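Local structure of sporozoite surface protein 2 (Plasmodium vivax, 4HQO) at residues 27-41 and 90-103. The protein serves as a receptor for gliding motility on malaria sporozoites, with adhesive von Willebrand factor A and thrombospondin type 1 domains. The protein carries 4 engineered substitutions. Numbering follows the deposited sequence.
With MG (magnesium ion), chain E.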
ATOM      1  N   GLY A  27       0.116  -9.813  20.977  1.00 28.35           N
ATOM      2  CA  GLY A  27      -0.084 -11.126  21.583  1.00 26.45           C
ATOM      3  C   GLY A  27       0.577 -11.271  22.951  1.00 28.51           C
ATOM      4  O   GLY A  27       0.910 -12.381  23.387  1.00 30.46           O
ATOM      5  N   SER A  28       0.780 -10.140  23.628  1.00 29.79           N
ATOM      6  CA  SER A  28       1.480 -10.104  24.907  1.00 30.21           C
ATOM      7  C   SER A  28       0.637 -10.653  26.065  1.00 31.15           C
ATOM      8  O   SER A  28      -0.575 -10.833  25.947  1.00 37.00           O
ATOM      9  CB  SER A  28       1.899  -8.671  25.236  1.00 25.72           C
ATOM     10  OG  SER A  28       0.780  -7.869  25.590  1.00 31.29           O
ATOM     11  N   GLY A  29       1.290 -10.884  27.195  1.00 33.31           N
ATOM     12  CA  GLY A  29       0.629 -11.402  28.378  1.00 30.66           C
ATOM     13  C   GLY A  29      -0.509 -10.546  28.899  1.00 37.11           C
ATOM     14  O   GLY A  29      -1.500 -11.079  29.382  1.00 39.37           O
ATOM     15  N   SER A  30      -0.382  -9.223  28.814  1.00 38.89           N
ATOM     16  CA  SER A  30      -1.447  -8.346  29.303  1.00 39.00           C
ATOM     17  C   SER A  30      -2.755  -8.475  28.506  1.00 31.38           C
ATOM     18  O   SER A  30      -3.834  -8.171  29.013  1.00 37.89           O
ATOM     19  CB  SER A  30      -0.994  -6.888  29.364  1.00 30.46           C
ATOM     20  OG  SER A  30      -0.615  -6.421  28.084  1.00 37.20           O
ATOM     21  N   ILE A  31      -2.670  -8.934  27.269  1.00 35.37           N
ATOM     22  CA  ILE A  31      -3.888  -9.172  26.501  1.00 35.82           C
ATOM     23  C   ILE A  31      -4.746 -10.229  27.206  1.00 39.55           C
ATOM     24  O   ILE A  31      -5.926 -10.010  27.484  1.00 41.50           O
ATOM     25  CB  ILE A  31      -3.564  -9.596  25.067  1.00 31.95           C
ATOM     26  CG1 ILE A  31      -2.780  -8.482  24.377  1.00 29.59           C
ATOM     27  CG2 ILE A  31      -4.841  -9.922  24.301  1.00 32.29           C
ATOM     28  CD1 ILE A  31      -3.486  -7.137  24.415  1.00 31.21           C
ATOM     29  N   GLY A  32      -4.139 -11.362  27.531  1.00 35.37           N
ATOM     30  CA  GLY A  32      -4.840 -12.385  28.281  1.00 40.54           C
ATOM     31  C   GLY A  32      -5.483 -13.431  27.387  1.00 46.81           C
ATOM     32  O   GLY A  32      -6.036 -13.118  26.336  1.00 42.13           O
ATOM     33  N   TYR A  33      -5.395 -14.685  27.813  1.00 41.67           N
ATOM     34  CA  TYR A  33      -6.002 -15.783  27.087  1.00 38.25           C
ATOM     35  C   TYR A  33      -7.520 -15.638  26.904  1.00 31.67           C
ATOM     36  O   TYR A  33      -8.008 -15.781  25.787  1.00 39.92           O
ATOM     37  CB  TYR A  33      -5.663 -17.131  27.738  1.00 42.85           C
ATOM     38  CG  TYR A  33      -6.308 -18.302  27.025  1.00 41.12           C
ATOM     39  CD1 TYR A  33      -5.799 -18.760  25.820  1.00 37.98           C
ATOM     40  CD2 TYR A  33      -7.430 -18.936  27.551  1.00 39.95           C
ATOM     41  CE1 TYR A  33      -6.373 -19.819  25.157  1.00 37.73           C
ATOM     42  CE2 TYR A  33      -8.022 -20.006  26.892  1.00 44.00           C
ATOM     43  CZ  TYR A  33      -7.486 -20.436  25.694  1.00 40.48           C
ATOM     44  OH  TYR A  33      -8.044 -21.484  25.017  1.00 45.39           O
ATOM     45  N   PRO A  34      -8.272 -15.366  27.990  1.00 38.45           N
ATOM     46  CA  PRO A  34      -9.718 -15.282  27.767  1.00 40.26           C
ATOM     47  C   PRO A  34     -10.086 -14.211  26.747  1.00 38.85           C
ATOM     48  O   PRO A  34     -10.979 -14.440  25.937  1.00 40.35           O
ATOM     49  CB  PRO A  34     -10.269 -14.927  29.152  1.00 45.20           C
ATOM     50  CG  PRO A  34      -9.249 -15.426  30.106  1.00 38.43           C
ATOM     51  CD  PRO A  34      -7.936 -15.205  29.421  1.00 38.36           C
ATOM     52  N   ASN A  35      -9.386 -13.081  26.762  1.00 32.50           N
ATOM     53  CA  ASN A  35      -9.654 -12.020  25.796  1.00 31.24           C
ATOM     54  C   ASN A  35      -9.241 -12.425  24.381  1.00 37.90           C
ATOM     55  O   ASN A  35      -9.920 -12.092  23.411  1.00 41.56           O
ATOM     56  CB  ASN A  35      -8.947 -10.722  26.206  1.00 31.18           C
ATOM     57  CG  ASN A  35      -9.438  -9.525  25.429  1.00 39.41           C
ATOM     58  OD1 ASN A  35      -8.880  -9.183  24.387  1.00 37.89           O
ATOM     59  ND2 ASN A  35     -10.498  -8.887  25.922  1.00 38.70           N
ATOM     60  N   TRP A  36      -8.122 -13.137  24.272  1.00 32.21           N
ATOM     61  CA  TRP A  36      -7.673 -13.710  23.005  1.00 33.24           C
ATOM     62  C   TRP A  36      -8.805 -14.501  22.309  1.00 31.39           C
ATOM     63  O   TRP A  36      -9.050 -14.349  21.113  1.00 32.39           O
ATOM     64  CB  TRP A  36      -6.461 -14.624  23.256  1.00 34.18           C
ATOM     65  CG  TRP A  36      -5.758 -15.075  22.011  1.00 26.76           C
ATOM     66  CD1 TRP A  36      -5.794 -16.325  21.448  1.00 31.48           C
ATOM     67  CD2 TRP A  36      -4.924 -14.279  21.160  1.00 29.36           C
ATOM     68  NE1 TRP A  36      -5.037 -16.353  20.297  1.00 25.66           N
ATOM     69  CE2 TRP A  36      -4.486 -15.107  20.106  1.00 29.95           C
ATOM     70  CE3 TRP A  36      -4.493 -12.940  21.197  1.00 26.99           C
ATOM     71  CZ2 TRP A  36      -3.654 -14.645  19.091  1.00 32.76           C
ATOM     72  CZ3 TRP A  36      -3.663 -12.485  20.190  1.00 27.00           C
ATOM     73  CH2 TRP A  36      -3.255 -13.332  19.150  1.00 31.27           C
ATOM     74  N   ILE A  37      -9.517 -15.314  23.079  1.00 30.45           N
ATOM     75  CA  ILE A  37     -10.526 -16.200  22.523  1.00 32.17           C
ATOM     76  C   ILE A  37     -11.867 -15.521  22.265  1.00 41.14           C
ATOM     77  O   ILE A  37     -12.509 -15.759  21.234  1.00 37.65           O
ATOM     78  CB  ILE A  37     -10.746 -17.420  23.453  1.00 33.60           C
ATOM     79  CG1 ILE A  37      -9.452 -18.234  23.572  1.00 37.03           C
ATOM     80  CG2 ILE A  37     -11.899 -18.287  22.957  1.00 37.70           C
ATOM     81  CD1 ILE A  37      -8.889 -18.704  22.224  1.00 33.34           C
ATOM     82  N   THR A  38     -12.302 -14.691  23.207  1.00 34.00           N
ATOM     83  CA  THR A  38     -13.649 -14.121  23.141  1.00 41.30           C
ATOM     84  C   THR A  38     -13.713 -12.787  22.411  1.00 34.83           C
ATOM     85  O   THR A  38     -14.787 -12.339  22.027  1.00 38.79           O
ATOM     86  CB  THR A  38     -14.238 -13.904  24.545  1.00 40.77           C
ATOM     87  OG1 THR A  38     -13.456 -12.917  25.225  1.00 43.50           O
ATOM     88  CG2 THR A  38     -14.243 -15.211  25.342  1.00 40.47           C
ATOM     89  N   LYS A  39     -12.553 -12.185  22.203  1.00 32.21           N
ATOM     90  CA  LYS A  39     -12.472 -10.829  21.666  1.00 44.56           C
ATOM     91  C   LYS A  39     -11.506 -10.693  20.483  1.00 36.64           C
ATOM     92  O   LYS A  39     -11.883 -10.231  19.402  1.00 36.79           O
ATOM     93  CB  LYS A  39     -12.097  -9.838  22.788  1.00 38.35           C
ATOM     94  CG  LYS A  39     -11.532  -8.513  22.304  1.00 57.64           C
ATOM     95  CD  LYS A  39     -12.618  -7.569  21.833  1.00 73.71           C
ATOM     96  CE  LYS A  39     -12.049  -6.181  21.554  1.00 76.81           C
ATOM     97  NZ  LYS A  39     -13.126  -5.223  21.187  1.00 79.31           N
ATOM     98  N   VAL A  40     -10.251 -11.078  20.684  1.00 33.88           N
ATOM     99  CA  VAL A  40      -9.236 -10.869  19.649  1.00 30.93           C
ATOM    100  C   VAL A  40      -9.436 -11.729  18.398  1.00 40.91           C
ATOM    101  O   VAL A  40      -9.407 -11.220  17.274  1.00 35.91           O
ATOM    102  CB  VAL A  40      -7.824 -11.117  20.173  1.00 30.43           C
ATOM    103  CG1 VAL A  40      -6.802 -10.842  19.074  1.00 25.30           C
ATOM    104  CG2 VAL A  40      -7.558 -10.239  21.405  1.00 37.50           C
ATOM    105  N   ILE A  41      -9.606 -13.035  18.589  1.00 36.45           N
ATOM    106  CA  ILE A  41      -9.857 -13.932  17.461  1.00 31.20           C
ATOM    107  C   ILE A  41     -11.126 -13.546  16.680  1.00 35.33           C
ATOM    108  O   ILE A  41     -11.074 -13.434  15.456  1.00 33.69           O
ATOM    109  CB  ILE A  41      -9.873 -15.427  17.891  1.00 41.41           C
ATOM    110  CG1 ILE A  41      -8.486 -15.852  18.390  1.00 32.77           C
ATOM    111  CG2 ILE A  41     -10.328 -16.315  16.746  1.00 31.77           C
ATOM    112  CD1 ILE A  41      -7.397 -15.778  17.330  1.00 24.03           C
ATOM    113  N   VAL A  90      -5.459 -17.130  11.064  1.00 31.52           N
ATOM    114  CA  VAL A  90      -6.177 -16.753  12.275  1.00 31.30           C
ATOM    115  C   VAL A  90      -6.589 -18.001  13.064  1.00 34.54           C
ATOM    116  O   VAL A  90      -6.469 -18.045  14.291  1.00 33.01           O
ATOM    117  CB  VAL A  90      -7.434 -15.926  11.946  1.00 34.03           C
ATOM    118  CG1 VAL A  90      -8.218 -15.594  13.225  1.00 29.64           C
ATOM    119  CG2 VAL A  90      -7.053 -14.653  11.181  1.00 27.99           C
ATOM    120  N   THR A  91      -7.070 -19.016  12.352  1.00 28.07           N
ATOM    121  CA  THR A  91      -7.508 -20.264  12.985  1.00 30.84           C
ATOM    122  C   THR A  91      -6.355 -20.941  13.722  1.00 34.99           C
ATOM    123  O   THR A  91      -6.518 -21.453  14.830  1.00 33.77           O
ATOM    124  CB  THR A  91      -8.120 -21.235  11.974  1.00 36.80           C
ATOM    125  OG1 THR A  91      -9.340 -20.679  11.472  1.00 38.41           O
ATOM    126  CG2 THR A  91      -8.421 -22.612  12.637  1.00 29.76           C
ATOM    127  N   GLU A  92      -5.188 -20.911  13.096  1.00 34.48           N
ATOM    128  CA  GLU A  92      -3.961 -21.417  13.680  1.00 38.40           C
ATOM    129  C   GLU A  92      -3.623 -20.654  14.957  1.00 36.61           C
ATOM    130  O   GLU A  92      -3.153 -21.235  15.933  1.00 35.90           O
ATOM    131  CB  GLU A  92      -2.837 -21.252  12.663  1.00 49.71           C
ATOM    132  CG  GLU A  92      -1.818 -22.359  12.646  1.00 58.61           C
ATOM    133  CD  GLU A  92      -0.784 -22.158  11.559  1.00 65.29           C
ATOM    134  OE1 GLU A  92      -1.167 -21.750  10.436  1.00 54.08           O
ATOM    135  OE2 GLU A  92       0.412 -22.399  11.833  1.00 73.29           O
ATOM    136  N   LEU A  93      -3.865 -19.348  14.951  1.00 27.20           N
ATOM    137  CA  LEU A  93      -3.616 -18.529  16.134  1.00 26.58           C
ATOM    138  C   LEU A  93      -4.600 -18.848  17.248  1.00 30.77           C
ATOM    139  O   LEU A  93      -4.231 -18.872  18.423  1.00 35.56           O
ATOM    140  CB  LEU A  93      -3.677 -17.030  15.798  1.00 23.17           C
ATOM    141  CG  LEU A  93      -2.509 -16.478  14.967  1.00 30.59           C
ATOM    142  CD1 LEU A  93      -2.715 -15.004  14.719  1.00 33.30           C
ATOM    143  CD2 LEU A  93      -1.164 -16.705  15.641  1.00 25.43           C
ATOM    144  N   ARG A  94      -5.854 -19.093  16.880  1.00 28.22           N
ATOM    145  CA  ARG A  94      -6.863 -19.441  17.872  1.00 31.66           C
ATOM    146  C   ARG A  94      -6.511 -20.759  18.564  1.00 36.01           C
ATOM    147  O   ARG A  94      -6.688 -20.920  19.775  1.00 38.38           O
ATOM    148  CB  ARG A  94      -8.244 -19.560  17.230  1.00 27.03           C
ATOM    149  CG  ARG A  94      -9.330 -19.902  18.248  1.00 29.41           C
ATOM    150  CD  ARG A  94     -10.689 -20.148  17.609  1.00 33.69           C
ATOM    151  NE  ARG A  94     -10.648 -21.143  16.543  1.00 42.83           N
ATOM    152  CZ  ARG A  94     -10.776 -22.456  16.735  1.00 45.33           C
ATOM    153  NH1 ARG A  94     -10.930 -22.945  17.956  1.00 45.74           N
ATOM    154  NH2 ARG A  94     -10.740 -23.283  15.703  1.00 46.67           N
ATOM    155  N   LYS A  95      -6.010 -21.703  17.783  1.00 30.00           N
ATOM    156  CA  LYS A  95      -5.822 -23.059  18.277  1.00 37.46           C
ATOM    157  C   LYS A  95      -4.517 -23.260  19.035  1.00 40.15           C
ATOM    158  O   LYS A  95      -4.459 -24.068  19.945  1.00 44.80           O
ATOM    159  CB  LYS A  95      -5.875 -24.055  17.121  1.00 37.80           C
ATOM    160  CG  LYS A  95      -7.216 -24.181  16.428  1.00 45.51           C
ATOM    161  CD  LYS A  95      -7.227 -25.411  15.527  1.00 50.81           C
ATOM    162  CE  LYS A  95      -8.534 -25.552  14.765  1.00 79.24           C
ATOM    163  NZ  LYS A  95      -8.490 -26.667  13.774  1.00 93.54           N
ATOM    164  N   THR A  96      -3.466 -22.540  18.651  1.00 35.86           N
ATOM    165  CA  THR A  96      -2.125 -22.910  19.086  1.00 34.37           C
ATOM    166  C   THR A  96      -1.314 -21.790  19.753  1.00 42.70           C
ATOM    167  O   THR A  96      -0.210 -22.031  20.225  1.00 39.13           O
ATOM    168  CB  THR A  96      -1.293 -23.463  17.914  1.00 39.46           C
ATOM    169  OG1 THR A  96      -1.039 -22.417  16.975  1.00 41.28           O
ATOM    170  CG2 THR A  96      -2.027 -24.609  17.214  1.00 35.65           C
ATOM    171  N   TYR A  97      -1.842 -20.574  19.788  1.00 32.87           N
ATOM    172  CA  TYR A  97      -1.123 -19.479  20.430  1.00 33.98           C
ATOM    173  C   TYR A  97      -1.834 -18.995  21.688  1.00 37.11           C
ATOM    174  O   TYR A  97      -3.018 -18.659  21.641  1.00 34.62           O
ATOM    175  CB  TYR A  97      -0.899 -18.305  19.469  1.00 27.26           C
ATOM    176  CG  TYR A  97      -0.118 -17.197  20.129  1.00 27.99           C
ATOM    177  CD1 TYR A  97       1.248 -17.321  20.333  1.00 23.66           C
ATOM    178  CD2 TYR A  97      -0.751 -16.045  20.591  1.00 23.24           C
ATOM    179  CE1 TYR A  97       1.970 -16.322  20.972  1.00 26.43           C
ATOM    180  CE2 TYR A  97      -0.041 -15.050  21.244  1.00 23.00           C
ATOM    181  CZ  TYR A  97       1.319 -15.187  21.419  1.00 27.15           C
ATOM    182  OH  TYR A  97       2.025 -14.186  22.053  1.00 29.92           O
ATOM    183  N   THR A  98      -1.118 -18.978  22.811  1.00 36.40           N
ATOM    184  CA  THR A  98      -1.629 -18.360  24.043  1.00 27.06           C
ATOM    185  C   THR A  98      -0.773 -17.148  24.368  1.00 32.35           C
ATOM    186  O   THR A  98       0.460 -17.238  24.377  1.00 33.88           O
ATOM    187  CB  THR A  98      -1.686 -19.333  25.272  1.00 37.43           C
ATOM    188  OG1 THR A  98      -0.377 -19.787  25.599  1.00 46.47           O
ATOM    189  CG2 THR A  98      -2.545 -20.536  24.977  1.00 36.06           C
ATOM    190  N   PRO A  99      -1.422 -15.993  24.597  1.00 36.39           N
ATOM    191  CA  PRO A  99      -0.684 -14.749  24.830  1.00 33.03           C
ATOM    192  C   PRO A  99       0.244 -14.874  26.031  1.00 36.18           C
ATOM    193  O   PRO A  99      -0.130 -15.464  27.038  1.00 35.26           O
ATOM    194  CB  PRO A  99      -1.795 -13.731  25.108  1.00 37.18           C
ATOM    195  CG  PRO A  99      -2.985 -14.268  24.361  1.00 38.29           C
ATOM    196  CD  PRO A  99      -2.877 -15.769  24.498  1.00 33.31           C
ATOM    197  N   TYR A 100       1.453 -14.340  25.907  1.00 31.86           N
ATOM    198  CA  TYR A 100       2.401 -14.332  27.008  1.00 33.92           C
ATOM    199  C   TYR A 100       3.429 -13.238  26.746  1.00 36.79           C
ATOM    200  O   TYR A 100       3.603 -12.792  25.610  1.00 37.93           O
ATOM    201  CB  TYR A 100       3.123 -15.686  27.120  1.00 30.81           C
ATOM    202  CG  TYR A 100       4.180 -15.872  26.040  1.00 39.27           C
ATOM    203  CD1 TYR A 100       3.834 -16.347  24.770  1.00 35.68           C
ATOM    204  CD2 TYR A 100       5.525 -15.559  26.285  1.00 37.28           C
ATOM    205  CE1 TYR A 100       4.800 -16.511  23.767  1.00 31.63           C
ATOM    206  CE2 TYR A 100       6.492 -15.708  25.297  1.00 34.22           C
ATOM    207  CZ  TYR A 100       6.122 -16.187  24.040  1.00 41.40           C
ATOM    208  OH  TYR A 100       7.078 -16.348  23.059  1.00 40.37           O
ATOM    209  N   GLY A 101       4.117 -12.816  27.798  1.00 33.81           N
ATOM    210  CA  GLY A 101       5.291 -11.990  27.638  1.00 33.56           C
ATOM    211  C   GLY A 101       5.039 -10.504  27.581  1.00 34.30           C
ATOM    212  O   GLY A 101       3.940 -10.017  27.848  1.00 34.06           O
ATOM    213  N   THR A 102       6.088  -9.775  27.235  1.00 38.75           N
ATOM    214  CA  THR A 102       6.029  -8.328  27.168  1.00 27.58           C
ATOM    215  C   THR A 102       5.499  -7.895  25.788  1.00 29.29           C
ATOM    216  O   THR A 102       4.915  -8.706  25.073  1.00 32.26           O
ATOM    217  CB  THR A 102       7.401  -7.722  27.513  1.00 30.37           C
ATOM    218  OG1 THR A 102       8.405  -8.348  26.707  1.00 33.62           O
ATOM    219  CG2 THR A 102       7.743  -7.989  29.014  1.00 27.10           C
ATOM    220  N   THR A 103       5.683  -6.629  25.423  1.00 32.75           N
ATOM    221  CA  THR A 103       4.962  -6.042  24.290  1.00 33.80           C
ATOM    222  C   THR A 103       5.880  -5.270  23.336  1.00 32.60           C
ATOM    223  O   THR A 103       6.055  -4.060  23.477  1.00 30.19           O
ATOM    224  CB  THR A 103       3.859  -5.097  24.800  1.00 32.71           C
ATOM    225  OG1 THR A 103       3.165  -5.720  25.889  1.00 40.86           O
ATOM    226  CG2 THR A 103       2.872  -4.755  23.684  1.00 24.98           C
TER
HETATM  227 MG    MG E 301       1.389  -6.238  27.079  1.00 56.81          MG
HETATM  228  O   HOH W   1       2.168  -7.668  28.533  1.00 36.68           O
HETATM  229  O   HOH W   2       0.431  -4.999  25.590  1.00 36.80           O
HETATM  230  O   HOH W   3       2.235  -4.876  28.475  1.00 47.78           O
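W36 lays one face of its indole on P99 and Y97 and turns an edge to L93 in the last turn of helix 83-96, and its side chain can be followed outward from the backbone. W36 CB rests 3.7 Å from P99 CG. With its own CG anti to the backbone N (chi1 -170°), the indole swings across to the other segment, and P99 lies over one face, its CD making a CH-pi contact with the five-membered ring. W36 NE1 then reaches L93 O at 3.2 Å. The N-H points almost straight at the oxygen (170°), which lies in the indole plane, yet the donor stands above the carbonyl plane; Y97 N reaches the same L93 O from the opposite face. Farther round the rim, W36 CZ2 lies 3.6 Å from Y97 CD2 and also meets the CB of L93. The Y97 ring turns its edge to the same indole face that P99 covers, a T-shaped pair with planes at 63°, while CD1 of I41 sits over the other face.

At its far end Y97 OH gives a short 2.5 Å hydrogen bond to G27 O, which also accepts Y100 N, so two donors grip this carbonyl. Next to it G29 N bonds G101 O at 2.9 Å, tying together the two loops that supply the serine and threonine ligands. S28 OG, S30 OG and T103 OG1 bind magnesium, each within 2.3 Å, and three waters complete six ligands; this is the MIDAS of a VWA domain. D26 and D134 hydrogen-bond S28 OG and S30 OG from the second shell.

Segments 33-41 and 90-96 of the two helices run nearly antiparallel, their axes 10.3 Å apart at closest approach, with I41 against R94 and V90. On the sheet side, W36 touches V25 of strand 19-26 and L64 of strand 58-65, and L93 packs on M62 of the latter.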